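Local structure of mandelate racemase/muconate lactonizing enzyme, C-terminal domain protein (Paracoccus denitrificans, 4DWD) at residues 137-140 / 141-144. The protein binds magnesium and probably works as a hydro-lyase of the mandelate racemase/muconate lactonizing enzyme group within the enolase superfamily. Residues are numbered along the deposited sequence; the frame is centred on the assembly and turned at random.
Sequences ARSV and DEVV
S139 OG is held by two groups of the helix it precedes. S139 OG accepts from the backbone N of E142 at 3.2 Å and donates a weak bond to OD2 of D141 at 2.9 Å. With chi1 at 65°, the S139 hydroxyl sits over its own backbone and faces the first helical turn. The carboxylate of E142 returns the bond: E142 OE1 takes the S139 N-H, N to OE1 3.0 Å, fairly straight at 165°, from above the carboxylate plane. S139 and E142 thus form a capping box, with S139 as N-cap of helix 140-154. This helix follows strand 125-132, in the barrel domain of the enolase fold. The backbone bonds V143 N to S139 O and V144 N to V140 O, both 3.0 Å, start the helix. R138 packs beside the box. R138 CB lies 3.7 Å from CG2 of V143 and 3.8 Å from CB of E142. The extended chain then carries CD past the carbonyl of E142, while NH1 bonds G133 O and N135 OD1 earlier in the same loop. Cut back to an alanine, this position would probably lose the packing along E142 and leave G133 O and N135 OD1 without the NH1 donor. V140 and V144 touch A183, and V143 touches V184, both on the neighbouring helix 174-188.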
ATOM      1  N   ALA B 137     -30.980 -27.188  -0.366  1.00 15.31           N
ATOM      2  CA  ALA B 137     -32.372 -27.639  -0.418  1.00 17.34           C
ATOM      3  C   ALA B 137     -32.673 -28.817   0.506  1.00 17.66           C
ATOM      4  O   ALA B 137     -33.835 -29.103   0.788  1.00 18.49           O
ATOM      5  CB  ALA B 137     -32.741 -27.995  -1.851  1.00 17.24           C
ATOM      6  N   ARG B 138     -31.633 -29.496   0.975  1.00 14.39           N
ATOM      7  CA  ARG B 138     -31.810 -30.698   1.798  1.00 13.61           C
ATOM      8  C   ARG B 138     -32.022 -30.357   3.265  1.00 13.31           C
ATOM      9  O   ARG B 138     -31.555 -29.327   3.735  1.00 14.19           O
ATOM     10  CB  ARG B 138     -30.575 -31.589   1.706  1.00 13.14           C
ATOM     11  CG  ARG B 138     -30.420 -32.302   0.392  1.00 14.83           C
ATOM     12  CD  ARG B 138     -29.288 -33.311   0.454  1.00 15.22           C
ATOM     13  NE  ARG B 138     -29.254 -34.045  -0.805  1.00 18.64           N
ATOM     14  CZ  ARG B 138     -28.256 -33.992  -1.678  1.00 18.82           C
ATOM     15  NH1 ARG B 138     -27.177 -33.277  -1.409  1.00 16.69           N
ATOM     16  NH2 ARG B 138     -28.333 -34.671  -2.814  1.00 22.30           N
ATOM     17  N   SER B 139     -32.712 -31.243   3.985  1.00 12.79           N
ATOM     18  CA  SER B 139     -32.694 -31.226   5.443  1.00 13.09           C
ATOM     19  C   SER B 139     -31.340 -31.756   5.930  1.00 12.36           C
ATOM     20  O   SER B 139     -30.596 -32.385   5.176  1.00 11.84           O
ATOM     21  CB  SER B 139     -33.801 -32.123   5.999  1.00 12.84           C
ATOM     22  OG  SER B 139     -33.543 -33.472   5.643  1.00 14.74           O
ATOM     23  N   VAL B 140     -31.030 -31.524   7.204  1.00 11.93           N
ATOM     24  CA  VAL B 140     -29.804 -32.057   7.786  1.00 12.07           C
ATOM     25  C   VAL B 140     -29.692 -33.575   7.596  1.00 12.00           C
ATOM     26  O   VAL B 140     -28.639 -34.071   7.192  1.00 12.64           O
ATOM     27  CB  VAL B 140     -29.686 -31.699   9.290  1.00 12.72           C
ATOM     28  CG1 VAL B 140     -28.520 -32.439   9.938  1.00 12.59           C
ATOM     29  CG2 VAL B 140     -29.508 -30.200   9.484  1.00 15.30           C
ATOM     30  N   ASP B 141     -30.767 -34.317   7.869  1.00 12.13           N
ATOM     31  CA  ASP B 141     -30.695 -35.771   7.744  1.00 12.11           C
ATOM     32  C   ASP B 141     -30.459 -36.196   6.299  1.00 11.94           C
ATOM     33  O   ASP B 141     -29.788 -37.197   6.053  1.00 11.95           O
ATOM     34  CB  ASP B 141     -31.940 -36.471   8.320  1.00 13.36           C
ATOM     35  CG  ASP B 141     -33.223 -36.093   7.587  1.00 14.63           C
ATOM     36  OD1 ASP B 141     -33.595 -36.784   6.622  1.00 17.09           O
ATOM     37  OD2 ASP B 141     -33.845 -35.090   7.975  1.00 23.86           O
ATOM     38  N   GLU B 142     -30.993 -35.420   5.355  1.00 11.58           N
ATOM     39  CA  GLU B 142     -30.783 -35.715   3.931  1.00 11.55           C
ATOM     40  C   GLU B 142     -29.336 -35.460   3.502  1.00 11.69           C
ATOM     41  O   GLU B 142     -28.769 -36.218   2.703  1.00 12.68           O
ATOM     42  CB  GLU B 142     -31.756 -34.921   3.059  1.00 13.05           C
ATOM     43  CG  GLU B 142     -33.158 -35.507   3.050  1.00 14.16           C
ATOM     44  CD  GLU B 142     -34.239 -34.514   2.667  1.00 16.97           C
ATOM     45  OE1 GLU B 142     -33.918 -33.364   2.284  1.00 15.47           O
ATOM     46  OE2 GLU B 142     -35.425 -34.899   2.757  1.00 22.46           O
ATOM     47  N   VAL B 143     -28.728 -34.405   4.047  1.00 11.45           N
ATOM     48  CA  VAL B 143     -27.325 -34.150   3.773  1.00 11.16           C
ATOM     49  C   VAL B 143     -26.479 -35.318   4.287  1.00 11.65           C
ATOM     50  O   VAL B 143     -25.650 -35.875   3.559  1.00 12.24           O
ATOM     51  CB  VAL B 143     -26.850 -32.836   4.425  1.00 10.79           C
ATOM     52  CG1 VAL B 143     -25.349 -32.668   4.237  1.00 11.55           C
ATOM     53  CG2 VAL B 143     -27.603 -31.638   3.856  1.00 11.57           C
ATOM     54  N   VAL B 144     -26.702 -35.694   5.544  1.00 11.13           N
ATOM     55  CA  VAL B 144     -25.959 -36.803   6.138  1.00 11.18           C
ATOM     56  C   VAL B 144     -26.140 -38.107   5.342  1.00 11.92           C
ATOM     57  O   VAL B 144     -25.168 -38.792   5.044  1.00 11.80           O
ATOM     58  CB  VAL B 144     -26.303 -36.971   7.632  1.00 11.34           C
ATOM     59  CG1 VAL B 144     -25.628 -38.218   8.205  1.00 12.39           C
ATOM     60  CG2 VAL B 144     -25.882 -35.713   8.388  1.00 11.97           C
TER